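Local coordinates for protein D-hydantoinase (Ralstonia pickettii, PDB 1NFG) that probably catalyses the stereospecific hydrolysis of the cyclic amide bond of D-hydantoin derivatives, with two zinc ions bound per subunit, at residues 124-128 against 156-160; 161-165 against 221-225. All blocks are in the same frame, centred on the assembly; numbering follows the deposited sequence.

Interactions 1 and 2 follow one another along the amidohydrolase chain of a TIM-barrel enzyme, their centres about 13 Å apart. The loop residues 156-160 of interaction 1 run directly into helix 161-174, whose first turn packs on helix 212-229 in interaction 2, and Pro128 CB also packs on Thr163 CG2 at 3.6 Å. Interaction 1 is nearer the metal centre: the side chain of Ile124 lies about 7 Å from a zinc ion, and that of Asn157 about 4 Å from that of Tyr153, which probably binds substrate. Interaction 2 is farther out, with the side chain of Ala222 about 13 Å from a zinc ion, and it borders the second subunit of the assembly.

Interaction 1. Residues 124-128 against 156-160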
loop_
_atom_site.group_PDB
_atom_site.type_symbol
_atom_site.label_atom_id
_atom_site.label_comp_id
_atom_site.label_asym_id
_atom_site.label_seq_id
_atom_site.Cartn_x
_atom_site.Cartn_y
_atom_site.Cartn_z
ATOM N N ILE A 124 1.622 -3.077 -34.190
ATOM C CA ILE A 124 0.332 -3.012 -33.514
ATOM C C ILE A 124 -0.561 -4.133 -34.023
ATOM O O ILE A 124 -0.774 -4.266 -35.226
ATOM C CB ILE A 124 -0.418 -1.704 -33.791
ATOM C CG1 ILE A 124 0.299 -0.527 -33.140
ATOM C CG2 ILE A 124 -1.832 -1.812 -33.255
ATOM C CD1 ILE A 124 -0.460 0.772 -33.243
ATOM N N VAL A 125 -1.083 -4.933 -33.102
ATOM C CA VAL A 125 -1.971 -6.027 -33.456
ATOM C C VAL A 125 -3.394 -5.668 -33.024
ATOM O O VAL A 125 -3.720 -5.734 -31.841
ATOM C CB VAL A 125 -1.551 -7.317 -32.751
ATOM C CG1 VAL A 125 -2.480 -8.453 -33.137
ATOM C CG2 VAL A 125 -0.123 -7.649 -33.108
ATOM N N LEU A 126 -4.234 -5.272 -33.975
ATOM C CA LEU A 126 -5.612 -4.924 -33.657
ATOM C C LEU A 126 -6.650 -5.862 -34.295
ATOM O O LEU A 126 -7.853 -5.604 -34.230
ATOM C CB LEU A 126 -5.889 -3.467 -34.040
ATOM C CG LEU A 126 -5.408 -2.946 -35.393
ATOM C CD1 LEU A 126 -6.122 -3.662 -36.536
ATOM C CD2 LEU A 126 -5.665 -1.449 -35.454
ATOM N N ASP A 127 -6.185 -6.952 -34.898
ATOM C CA ASP A 127 -7.070 -7.930 -35.524
ATOM C C ASP A 127 -6.396 -9.284 -35.339
ATOM O O ASP A 127 -5.878 -9.879 -36.287
ATOM C CB ASP A 127 -7.260 -7.608 -37.011
ATOM C CG ASP A 127 -8.238 -8.552 -37.694
ATOM O OD1 ASP A 127 -9.136 -9.082 -37.007
ATOM O OD2 ASP A 127 -8.119 -8.758 -38.922
ATOM N N PRO A 128 -6.413 -9.791 -34.095
ATOM C CA PRO A 128 -5.840 -11.050 -33.606
ATOM C C PRO A 128 -6.290 -12.343 -34.263
ATOM O O PRO A 128 -6.727 -13.269 -33.577
ATOM C CB PRO A 128 -6.181 -11.020 -32.125
ATOM C CG PRO A 128 -7.501 -10.373 -32.130
ATOM C CD PRO A 128 -7.294 -9.207 -33.066
ATOM N N MET A 156 -12.036 -0.308 -33.032
ATOM C CA MET A 156 -11.000 0.437 -33.726
ATOM C C MET A 156 -9.645 -0.193 -33.423
ATOM O O MET A 156 -8.960 -0.648 -34.329
ATOM C CB MET A 156 -11.020 1.903 -33.295
ATOM C CG MET A 156 -10.248 2.826 -34.225
ATOM S SD MET A 156 -10.182 4.557 -33.666
ATOM C CE MET A 156 -8.476 4.644 -33.000
ATOM N N ASN A 157 -9.271 -0.240 -32.147
ATOM C CA ASN A 157 -7.992 -0.822 -31.743
ATOM C C ASN A 157 -8.131 -1.863 -30.637
ATOM O O ASN A 157 -7.315 -2.775 -30.532
ATOM C CB ASN A 157 -7.045 0.265 -31.235
ATOM C CG ASN A 157 -6.436 1.088 -32.348
ATOM O OD1 ASN A 157 -7.141 1.725 -33.130
ATOM N ND2 ASN A 157 -5.110 1.091 -32.417
ATOM N N MET A 158 -9.168 -1.720 -29.817
ATOM C CA MET A 158 -9.384 -2.602 -28.676
ATOM C C MET A 158 -9.410 -4.106 -28.913
ATOM O O MET A 158 -10.105 -4.607 -29.794
ATOM C CB MET A 158 -10.668 -2.202 -27.929
ATOM C CG MET A 158 -10.863 -2.962 -26.605
ATOM S SD MET A 158 -12.322 -2.506 -25.602
ATOM C CE MET A 158 -12.491 -0.776 -26.011
ATOM N N ILE A 159 -8.640 -4.815 -28.096
ATOM C CA ILE A 159 -8.583 -6.266 -28.121
ATOM C C ILE A 159 -8.922 -6.680 -26.685
ATOM O O ILE A 159 -9.041 -5.823 -25.812
ATOM C CB ILE A 159 -7.183 -6.774 -28.548
ATOM C CG1 ILE A 159 -6.084 -6.168 -27.664
ATOM C CG2 ILE A 159 -6.941 -6.417 -30.009
ATOM C CD1 ILE A 159 -5.787 -6.955 -26.406
ATOM N N ASP A 160 -9.079 -7.971 -26.428
ATOM C CA ASP A 160 -9.456 -8.425 -25.093
ATOM C C ASP A 160 -8.356 -9.168 -24.341
ATOM O O ASP A 160 -7.268 -9.378 -24.866
ATOM C CB ASP A 160 -10.689 -9.323 -25.204
ATOM C CG ASP A 160 -10.471 -10.491 -26.152
ATOM O OD1 ASP A 160 -9.556 -11.304 -25.907
ATOM O OD2 ASP A 160 -11.208 -10.599 -27.150
HETATM O O HOH W 1 -4.647 -3.770 -30.251
#
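Leu126 and Ile159 bring carbon atoms onto the opposing backbone, joining the loop after strand 118-124 of the TIM barrel to the loop before helix 161-174. Leu126 CB packs against Asn157 O at 3.8 Å. With chi1 at 45°, CG stands between the backbone N and the carbonyl carbon, which turns CD2 to within 3.6 Å of Met156 O, and the leucine runs obliquely across Asn157. From Ile159 the gamma methyl does the touching: CG2 meets Val125 O at 3.8 Å and lies 4.2 Å from Leu126 CA. The apolar pair is Pro128 CD on Ile159 CG2, also 4.2 Å apart. Both residues lean on helix 161-174, through Thr163 and Leu164 respectively, and Asp160 N-caps that helix, its OD1 accepting from Thr163 N.

The polar part is carried by a water. It donates to Val125 O at 2.7 Å and to Asn157 O at 2.9 Å, so one molecule serves a carbonyl from each loop. Gln94 OE1 accepts from Leu126 N and fixes the first loop to the chain just past strand 85-93. The side chain of Ile124 lies about 5 Å from that of the zinc ligand His59.

With no direct hydrogen bond between the segments, polar coupling rests on solvent, while carbon contacts from Leu126 and Ile159, largely onto backbone atoms, make up the direct part, near Tyr153, which probably binds substrate.

Interaction 2. Residues 161-165 against 221-225; sequences DVTLL and RALAL
Asp161 meets both Leu225 and Arg221, and its side chain spans the contact between helices 161-174 and 212-229. Starting at CB, the chain passes Leu225 CD2 at 3.9 Å, and CG remains against that same methyl. CG lies beside the backbone N and anti to the carbonyl carbon (chi1 -60°), which carries the carboxylate past the leucine to Arg221. There OD1 receives Arg221 NH1 at 2.8 Å through its syn lone pair, in a salt bridge whose N-H...O angle of 137° is noticeably bent; OD1 also stays 3.8 Å from Leu225 CD2. The oxygen lies almost in the guanidinium plane, at its edge, although carboxylate and guanidinium are not coplanar. OD2, the other tip, meets Arg221 CD at 3.7 Å and is hydrogen-bonded to Asn184 ND2 of the second subunit.

Beside the ion pair the contact is aliphatic. Leu225 CD2 also touches Leu164 CD2 at 3.8 Å, while its CG packs on Leu165 CG at 3.9 Å, the two leucines crossing at about a right angle. Leu164 CD2 extends further to Ala222 CB at 4.3 Å. The axes of segments 161-165 and 221-225 approach to 10.5 Å at a crossing angle of -46°.

Leu164 packs on Val178, and Ala222 on Val180 and Ile233, so both helices cover barrel strands 178-180 and 233-235. Arg221 NH2 also pairs with Glu217 OE1 of its own helix. The chemistry thus sets a salt bridge next to a cluster of leucines and, through Asp161 OD2, ties the helix pair to the subunit interface.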
loop_
_atom_site.group_PDB
_atom_site.type_symbol
_atom_site.label_atom_id
_atom_site.label_comp_id
_atom_site.label_asym_id
_atom_site.label_seq_id
_atom_site.Cartn_x
_atom_site.Cartn_y
_atom_site.Cartn_z
ATOM N N ASP A 161 -8.659 -9.581 -23.112
ATOM C CA ASP A 161 -7.697 -10.295 -22.287
ATOM C C ASP A 161 -7.233 -11.575 -22.975
ATOM O O ASP A 161 -6.067 -11.968 -22.847
ATOM C CB ASP A 161 -8.291 -10.631 -20.905
ATOM C CG ASP A 161 -8.704 -9.388 -20.115
ATOM O OD1 ASP A 161 -8.327 -8.255 -20.498
ATOM O OD2 ASP A 161 -9.408 -9.546 -19.095
ATOM N N VAL A 162 -8.143 -12.226 -23.699
ATOM C CA VAL A 162 -7.809 -13.460 -24.417
ATOM C C VAL A 162 -6.707 -13.163 -25.430
ATOM O O VAL A 162 -5.747 -13.925 -25.574
ATOM C CB VAL A 162 -9.031 -14.030 -25.182
ATOM C CG1 VAL A 162 -8.626 -15.279 -25.956
ATOM C CG2 VAL A 162 -10.156 -14.340 -24.209
ATOM N N THR A 163 -6.862 -12.042 -26.128
ATOM C CA THR A 163 -5.893 -11.608 -27.123
ATOM C C THR A 163 -4.567 -11.277 -26.441
ATOM O O THR A 163 -3.522 -11.837 -26.790
ATOM C CB THR A 163 -6.413 -10.366 -27.874
ATOM O OG1 THR A 163 -7.616 -10.711 -28.577
ATOM C CG2 THR A 163 -5.368 -9.855 -28.858
ATOM N N LEU A 164 -4.626 -10.375 -25.461
ATOM C CA LEU A 164 -3.451 -9.953 -24.697
ATOM C C LEU A 164 -2.667 -11.158 -24.165
ATOM O O LEU A 164 -1.438 -11.200 -24.245
ATOM C CB LEU A 164 -3.888 -9.045 -23.541
ATOM C CG LEU A 164 -2.823 -8.447 -22.617
ATOM C CD1 LEU A 164 -1.656 -7.907 -23.430
ATOM C CD2 LEU A 164 -3.454 -7.337 -21.782
ATOM N N LEU A 165 -3.383 -12.140 -23.634
ATOM C CA LEU A 165 -2.747 -13.342 -23.121
ATOM C C LEU A 165 -2.060 -14.112 -24.254
ATOM O O LEU A 165 -0.977 -14.676 -24.063
ATOM C CB LEU A 165 -3.793 -14.226 -22.440
ATOM C CG LEU A 165 -4.217 -13.810 -21.026
ATOM C CD1 LEU A 165 -5.601 -14.346 -20.697
ATOM C CD2 LEU A 165 -3.179 -14.321 -20.038
ATOM N N ARG A 221 -4.657 -4.668 -14.681
ATOM C CA ARG A 221 -5.079 -5.878 -15.387
ATOM C C ARG A 221 -3.980 -6.383 -16.327
ATOM O O ARG A 221 -3.616 -7.569 -16.308
ATOM C CB ARG A 221 -6.367 -5.583 -16.169
ATOM C CG ARG A 221 -6.950 -6.752 -16.958
ATOM C CD ARG A 221 -8.475 -6.671 -16.947
ATOM N NE ARG A 221 -8.973 -5.334 -17.268
ATOM C CZ ARG A 221 -9.190 -4.892 -18.504
ATOM N NH1 ARG A 221 -8.959 -5.688 -19.550
ATOM N NH2 ARG A 221 -9.627 -3.650 -18.698
ATOM N N ALA A 222 -3.445 -5.482 -17.145
ATOM C CA ALA A 222 -2.390 -5.859 -18.069
ATOM C C ALA A 222 -1.233 -6.483 -17.283
ATOM O O ALA A 222 -0.762 -7.577 -17.606
ATOM C CB ALA A 222 -1.917 -4.635 -18.847
ATOM N N LEU A 223 -0.790 -5.797 -16.235
ATOM C CA LEU A 223 0.315 -6.300 -15.427
ATOM C C LEU A 223 -0.013 -7.655 -14.804
ATOM O O LEU A 223 0.858 -8.525 -14.697
ATOM C CB LEU A 223 0.680 -5.273 -14.350
ATOM C CG LEU A 223 1.206 -3.950 -14.925
ATOM C CD1 LEU A 223 1.231 -2.867 -13.863
ATOM C CD2 LEU A 223 2.581 -4.175 -15.499
ATOM N N ALA A 224 -1.268 -7.835 -14.401
ATOM C CA ALA A 224 -1.706 -9.097 -13.809
ATOM C C ALA A 224 -1.607 -10.212 -14.851
ATOM O O ALA A 224 -1.134 -11.321 -14.565
ATOM C CB ALA A 224 -3.137 -8.966 -13.314
ATOM N N LEU A 225 -2.060 -9.907 -16.065
ATOM C CA LEU A 225 -2.008 -10.867 -17.160
ATOM C C LEU A 225 -0.556 -11.209 -17.475
ATOM O O LEU A 225 -0.218 -12.371 -17.726
ATOM C CB LEU A 225 -2.712 -10.291 -18.398
ATOM C CG LEU A 225 -4.169 -10.717 -18.643
ATOM C CD1 LEU A 225 -4.778 -11.368 -17.397
ATOM C CD2 LEU A 225 -4.976 -9.501 -19.087
#